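Side-chain contacts in SaTIE-TED (Staphylococcus aureus, PDB 6FX6), which is of unknown function but, as the thioester domain of a cell-wall-anchored surface protein, may bind host targets covalently as other bacterial thioester domains do: residues K25-E28 and N29-M32; D94-Y97 and I98-M102. All blocks are in the same frame, centred on the assembly; numbering follows the deposited sequence.

Interaction 1. Residues K25-E28 and N29-M32; sequences KDRE and NFTM. With ACT (acetate ion), chain D; ACT (acetate ion), chain E.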
ATOM      1  N   LYS A  25      12.464  21.889   1.377  1.00 60.42           N
ATOM      2  CA  LYS A  25      12.716  22.722   2.565  1.00 65.54           C
ATOM      3  C   LYS A  25      14.036  23.513   2.409  1.00 65.68           C
ATOM      4  O   LYS A  25      14.277  24.064   1.336  1.00 67.13           O
ATOM      5  CB  LYS A  25      12.673  21.881   3.855  1.00 67.85           C
ATOM      6  CG  LYS A  25      11.351  21.188   4.140  1.00 70.93           C
ATOM      7  CD  LYS A  25      11.171  21.029   5.644  1.00 75.45           C
ATOM      8  CE  LYS A  25      10.125  19.994   6.010  1.00 76.07           C
ATOM      9  NZ  LYS A  25      10.065  19.856   7.491  1.00 80.28           N
ATOM     10  N   ASP A  26      14.865  23.587   3.458  1.00 67.51           N
ATOM     11  CA  ASP A  26      16.194  24.224   3.393  1.00 71.11           C
ATOM     12  C   ASP A  26      17.153  23.603   2.364  1.00 67.48           C
ATOM     13  O   ASP A  26      17.956  24.317   1.765  1.00 68.76           O
ATOM     14  CB  ASP A  26      16.862  24.246   4.786  1.00 74.13           C
ATOM     15  CG  ASP A  26      17.049  22.850   5.383  1.00 72.52           C
ATOM     16  OD1 ASP A  26      16.092  22.042   5.340  1.00 70.35           O
ATOM     17  OD2 ASP A  26      18.150  22.569   5.907  1.00 74.14           O
ATOM     18  N   ARG A  27      17.068  22.287   2.163  1.00 66.12           N
ATOM     19  CA  ARG A  27      17.868  21.605   1.140  1.00 63.02           C
ATOM     20  C   ARG A  27      17.477  22.107  -0.253  1.00 64.13           C
ATOM     21  O   ARG A  27      16.382  21.814  -0.732  1.00 63.29           O
ATOM     22  CB  ARG A  27      17.681  20.086   1.236  1.00 58.12           C
ATOM     23  CG  ARG A  27      18.474  19.280   0.220  1.00 56.04           C
ATOM     24  CD  ARG A  27      18.345  17.784   0.464  1.00 52.01           C
ATOM     25  NE  ARG A  27      19.178  17.345   1.584  1.00 51.50           N
ATOM     26  CZ  ARG A  27      19.462  16.076   1.883  1.00 50.06           C
ATOM     27  NH1 ARG A  27      18.989  15.061   1.152  1.00 44.94           N
ATOM     28  NH2 ARG A  27      20.238  15.815   2.932  1.00 52.19           N
ATOM     29  N   GLU A  28      18.371  22.878  -0.873  1.00 67.95           N
ATOM     30  CA  GLU A  28      18.153  23.475  -2.194  1.00 72.10           C
ATOM     31  C   GLU A  28      19.174  22.932  -3.193  1.00 71.42           C
ATOM     32  O   GLU A  28      20.364  22.832  -2.873  1.00 67.08           O
ATOM     33  CB  GLU A  28      18.290  25.000  -2.117  1.00 80.60           C
ATOM     34  CG  GLU A  28      17.141  25.708  -1.410  1.00 85.81           C
ATOM     35  CD  GLU A  28      17.399  27.192  -1.181  1.00 96.52           C
ATOM     36  OE1 GLU A  28      18.572  27.587  -0.988  1.00 98.69           O
ATOM     37  OE2 GLU A  28      16.421  27.973  -1.179  1.00103.41           O
ATOM     38  N   ASN A  29      18.697  22.585  -4.393  1.00 71.03           N
ATOM     39  CA  ASN A  29      19.545  22.151  -5.516  1.00 70.13           C
ATOM     40  C   ASN A  29      20.605  21.121  -5.105  1.00 64.52           C
ATOM     41  O   ASN A  29      21.803  21.293  -5.354  1.00 66.75           O
ATOM     42  CB  ASN A  29      20.168  23.372  -6.199  1.00 74.16           C
ATOM     43  CG  ASN A  29      19.126  24.258  -6.853  1.00 78.85           C
ATOM     44  OD1 ASN A  29      18.423  23.829  -7.767  1.00 83.59           O
ATOM     45  ND2 ASN A  29      19.015  25.498  -6.387  1.00 82.16           N
ATOM     46  N   PHE A  30      20.122  20.062  -4.464  1.00 60.13           N
ATOM     47  CA  PHE A  30      20.939  18.969  -3.940  1.00 55.88           C
ATOM     48  C   PHE A  30      21.033  17.896  -5.021  1.00 55.84           C
ATOM     49  O   PHE A  30      20.009  17.470  -5.566  1.00 52.47           O
ATOM     50  CB  PHE A  30      20.267  18.416  -2.677  1.00 53.58           C
ATOM     51  CG  PHE A  30      21.077  17.389  -1.918  1.00 51.25           C
ATOM     52  CD1 PHE A  30      20.987  16.029  -2.228  1.00 48.71           C
ATOM     53  CD2 PHE A  30      21.874  17.772  -0.841  1.00 53.32           C
ATOM     54  CE1 PHE A  30      21.710  15.081  -1.505  1.00 47.44           C
ATOM     55  CE2 PHE A  30      22.598  16.830  -0.116  1.00 52.51           C
ATOM     56  CZ  PHE A  30      22.515  15.483  -0.448  1.00 50.64           C
ATOM     57  N   THR A  31      22.262  17.470  -5.324  1.00 54.05           N
ATOM     58  CA  THR A  31      22.519  16.450  -6.336  1.00 51.09           C
ATOM     59  C   THR A  31      22.622  15.082  -5.673  1.00 45.66           C
ATOM     60  O   THR A  31      23.494  14.861  -4.840  1.00 47.42           O
ATOM     61  CB  THR A  31      23.828  16.744  -7.091  1.00 53.22           C
ATOM     62  OG1 THR A  31      23.749  18.043  -7.687  1.00 57.69           O
ATOM     63  CG2 THR A  31      24.085  15.704  -8.187  1.00 54.07           C
HETATM   64  N   MSE A  32      21.736  14.168  -6.050  1.00 41.81           N
HETATM   65  CA  MSE A  32      21.771  12.801  -5.530  1.00 38.68           C
HETATM   66  C   MSE A  32      22.397  11.909  -6.567  1.00 37.10           C
HETATM   67  O   MSE A  32      21.748  11.528  -7.545  1.00 36.97           O
HETATM   68  CB  MSE A  32      20.372  12.352  -5.119  1.00 41.99           C
HETATM   69  CG  MSE A  32      20.394  11.966  -3.645  1.00 46.60           C
HETATM   70 SE   MSE A  32      18.599  11.404  -3.131  1.00 57.38          SE
HETATM   71  CE  MSE A  32      19.029   9.733  -2.179  1.00 62.01           C
TER
HETATM   72  C   ACT D 303      21.706  19.917   3.766  1.00 67.40           C
HETATM   73  O   ACT D 303      21.064  18.944   4.216  1.00 63.29           O
HETATM   74  OXT ACT D 303      22.680  20.414   4.373  1.00 72.03           O
HETATM   75  CH3 ACT D 303      21.288  20.509   2.457  1.00 64.62           C
HETATM   76  C   ACT E 304      21.405  11.562   1.577  1.00 74.84           C
HETATM   77  O   ACT E 304      21.010  10.627   0.849  1.00 70.78           O
HETATM   78  OXT ACT E 304      20.830  12.672   1.596  1.00 62.48           O
HETATM   79  CH3 ACT E 304      22.604  11.342   2.453  1.00 73.58           C
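The guanidinium of Arg-27 lies almost perfectly flat on the ring of Phe-30, the two planes only 5° apart, although the residues are just three apart and no hydrogen bond joins their segments. Phe-30 belongs to a G1 beta bulge, in which it and Asn-29 both face Tyr-22 of strand 20-24, and Arg-27 comes just before it; the chain turns its corner at Asn-29, whose positive phi of 46° is one that asparagine tolerates better than most residues. Arg-27 CZ stands 3.9 Å from the centroid of the Phe-30 ring, a cation-pi contact over the face but offset toward the rim. The aliphatic part of the arginine joins in: CD makes a CH-pi contact with the same face, and Arg-27 CG touches Phe-30 CB at 3.5 Å. Both chains leave the backbone with CG anti to N, and the bend at chi3 of Arg-27 (-77°) turns its planar end onto the ring. Arginine suits this surface place because stacking leaves its N-H groups at the edge available for polar partners. Arg-27 NH1 is hydrogen-bonded to Tyr-22 OH, which should help fix the guanidinium's rotation. Two acetates, probably from the crystallisation liquor, also approach: Arg-27 NH1 meets OXT of the acetate of chain E at 3.0 Å, while NH2 has only a weak bond, 3.5 Å, to O of the acetate of chain D.

Interaction 2. Residues D94-Y97 and I98-M102; sequences DEQY and IATQM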
ATOM      1  N   ASP A  94      15.696  -1.302  -8.944  1.00 36.99           N
ATOM      2  CA  ASP A  94      16.203  -0.083  -8.315  1.00 37.58           C
ATOM      3  C   ASP A  94      15.460   1.155  -8.818  1.00 35.32           C
ATOM      4  O   ASP A  94      15.162   2.055  -8.047  1.00 35.84           O
ATOM      5  CB  ASP A  94      17.704   0.075  -8.599  1.00 38.97           C
ATOM      6  CG  ASP A  94      18.563  -0.990  -7.910  1.00 40.59           C
ATOM      7  OD1 ASP A  94      18.086  -1.670  -6.967  1.00 38.92           O
ATOM      8  OD2 ASP A  94      19.736  -1.139  -8.316  1.00 46.37           O
ATOM      9  N   GLU A  95      15.146   1.178 -10.107  1.00 37.78           N
ATOM     10  CA  GLU A  95      14.402   2.279 -10.708  1.00 38.64           C
ATOM     11  C   GLU A  95      12.985   2.413 -10.121  1.00 34.35           C
ATOM     12  O   GLU A  95      12.550   3.525  -9.840  1.00 35.50           O
ATOM     13  CB  GLU A  95      14.353   2.138 -12.241  1.00 43.86           C
ATOM     14  CG  GLU A  95      15.683   2.397 -12.953  1.00 48.78           C
ATOM     15  CD  GLU A  95      16.670   1.228 -12.915  1.00 56.00           C
ATOM     16  OE1 GLU A  95      16.333   0.146 -12.378  1.00 56.05           O
ATOM     17  OE2 GLU A  95      17.802   1.393 -13.422  1.00 57.83           O
ATOM     18  N   GLN A  96      12.279   1.295  -9.922  1.00 33.72           N
ATOM     19  CA  GLN A  96      10.948   1.329  -9.278  1.00 35.36           C
ATOM     20  C   GLN A  96      11.009   1.820  -7.843  1.00 32.75           C
ATOM     21  O   GLN A  96      10.176   2.631  -7.438  1.00 38.37           O
ATOM     22  CB  GLN A  96      10.236  -0.038  -9.274  1.00 36.57           C
ATOM     23  CG  GLN A  96       9.178  -0.249 -10.341  1.00 43.24           C
ATOM     24  CD  GLN A  96       8.113   0.829 -10.417  1.00 41.79           C
ATOM     25  OE1 GLN A  96       8.013   1.532 -11.415  1.00 45.67           O
ATOM     26  NE2 GLN A  96       7.301   0.943  -9.382  1.00 37.09           N
ATOM     27  N   TYR A  97      11.960   1.297  -7.070  1.00 29.93           N
ATOM     28  CA  TYR A  97      12.165   1.766  -5.698  1.00 27.65           C
ATOM     29  C   TYR A  97      12.391   3.273  -5.658  1.00 26.31           C
ATOM     30  O   TYR A  97      11.790   3.969  -4.844  1.00 25.62           O
ATOM     31  CB  TYR A  97      13.343   1.067  -5.008  1.00 25.89           C
ATOM     32  CG  TYR A  97      13.535   1.580  -3.605  1.00 26.66           C
ATOM     33  CD1 TYR A  97      12.851   1.017  -2.530  1.00 26.68           C
ATOM     34  CD2 TYR A  97      14.357   2.674  -3.358  1.00 26.87           C
ATOM     35  CE1 TYR A  97      13.009   1.515  -1.243  1.00 28.49           C
ATOM     36  CE2 TYR A  97      14.515   3.183  -2.084  1.00 28.98           C
ATOM     37  CZ  TYR A  97      13.845   2.606  -1.028  1.00 28.55           C
ATOM     38  OH  TYR A  97      14.028   3.124   0.234  1.00 27.29           O
ATOM     39  N   ILE A  98      13.277   3.757  -6.522  1.00 28.67           N
ATOM     40  CA  ILE A  98      13.595   5.187  -6.597  1.00 28.36           C
ATOM     41  C   ILE A  98      12.356   5.991  -6.976  1.00 28.18           C
ATOM     42  O   ILE A  98      12.066   7.014  -6.349  1.00 27.98           O
ATOM     43  CB  ILE A  98      14.751   5.466  -7.587  1.00 28.55           C
ATOM     44  CG1 ILE A  98      16.064   4.974  -6.990  1.00 29.29           C
ATOM     45  CG2 ILE A  98      14.873   6.954  -7.897  1.00 32.33           C
ATOM     46  CD1 ILE A  98      17.226   4.950  -7.960  1.00 31.31           C
ATOM     47  N   ALA A  99      11.634   5.528  -7.997  1.00 29.57           N
ATOM     48  CA  ALA A  99      10.400   6.202  -8.445  1.00 30.76           C
ATOM     49  C   ALA A  99       9.376   6.278  -7.314  1.00 29.65           C
ATOM     50  O   ALA A  99       8.755   7.316  -7.106  1.00 30.83           O
ATOM     51  CB  ALA A  99       9.803   5.489  -9.645  1.00 29.32           C
ATOM     52  N   THR A 100       9.230   5.182  -6.575  1.00 28.45           N
ATOM     53  CA  THR A 100       8.312   5.138  -5.443  1.00 31.59           C
ATOM     54  C   THR A 100       8.738   6.127  -4.353  1.00 28.83           C
ATOM     55  O   THR A 100       7.910   6.896  -3.863  1.00 30.54           O
ATOM     56  CB  THR A 100       8.198   3.707  -4.883  1.00 31.61           C
ATOM     57  OG1 THR A 100       7.764   2.836  -5.928  1.00 33.81           O
ATOM     58  CG2 THR A 100       7.202   3.635  -3.739  1.00 34.24           C
ATOM     59  N   GLN A 101      10.024   6.114  -3.997  1.00 29.00           N
ATOM     60  CA  GLN A 101      10.577   7.084  -3.039  1.00 28.77           C
ATOM     61  C   GLN A 101      10.347   8.513  -3.514  1.00 28.46           C
ATOM     62  O   GLN A 101       9.989   9.377  -2.723  1.00 27.80           O
ATOM     63  CB  GLN A 101      12.079   6.857  -2.828  1.00 29.25           C
ATOM     64  CG  GLN A 101      12.765   7.838  -1.877  1.00 29.53           C
ATOM     65  CD  GLN A 101      12.287   7.714  -0.450  1.00 30.06           C
ATOM     66  OE1 GLN A 101      12.876   6.977   0.346  1.00 30.59           O
ATOM     67  NE2 GLN A 101      11.214   8.428  -0.115  1.00 26.25           N
HETATM   68  N   MSE A 102      10.575   8.750  -4.803  1.00 28.93           N
HETATM   69  CA  MSE A 102      10.398  10.084  -5.385  1.00 31.90           C
HETATM   70  C   MSE A 102       8.963  10.555  -5.365  1.00 33.66           C
HETATM   71  O   MSE A 102       8.708  11.749  -5.174  1.00 35.02           O
HETATM   72  CB  MSE A 102      10.933  10.149  -6.818  1.00 34.68           C
HETATM   73  CG  MSE A 102      12.428  10.454  -6.825  1.00 34.54           C
HETATM   74 SE   MSE A 102      13.134  10.103  -8.626  1.00 38.78          SE
HETATM   75  CE  MSE A 102      12.301  11.622  -9.569  1.00 40.79           C
TER
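Ile-98 turns its side chain back over the preceding turn, CG1 lying 3.2 Å from Asp-94 O, the same carbonyl that accepts its backbone N-H at 3.0 Å. Its branched hydrocarbon suits a buried place against Trp-35 and Leu-119. Ala-99 repeats the backbone bond to Glu-95 O, and its small methyl allows Arg-124 of helix 121-134 to come close. This i to i+4 pattern is that of a regular alpha-helix, here helix 94-107 of the thioester domain. Thr-100 adds a side-chain bond to it: with OG1 beside its own backbone N (chi1 -58°), the hydroxyl donates to Gln-96 O at 2.9 Å. Thr-100 N reaches that oxygen from the opposite face of the carbonyl plane, and OG1 sits 37° out of the plane, off the lone-pair direction. Threonine can thus satisfy its hydroxyl within the buried helix. Gln-101 donates its backbone N-H to Tyr-97 O. Its side chain runs alongside that of Tyr-97, pointing the same way, with amide and ring planes at 89°. The polar ends of both reach strand 43-47, where Gln-101 OE1 accepts from Cys-47 N and Tyr-97 OH bonds to Ala-45 O.

In the fold
Interaction 1 precedes interaction 2 along the chain, and the two lie on the same side of the chain's centre. Their own centres are 18 Å apart and their nearest atoms about 7 Å, without touching. Interaction 1 is a surface contact whose centre lies about 28 Å from the centre of the chain, whereas that of the largely buried interaction 2 lies about 14 Å from it. Strand 30-40 connects them: residues 30-32 lie on it, and farther along it presents Trp-35 and Lys-37 to helix 94-107. The same strand pairs with strands 20-24 and 43-47 in the antiparallel sheet, joining the surface bulge to the helix-covered interior of the thioester domain.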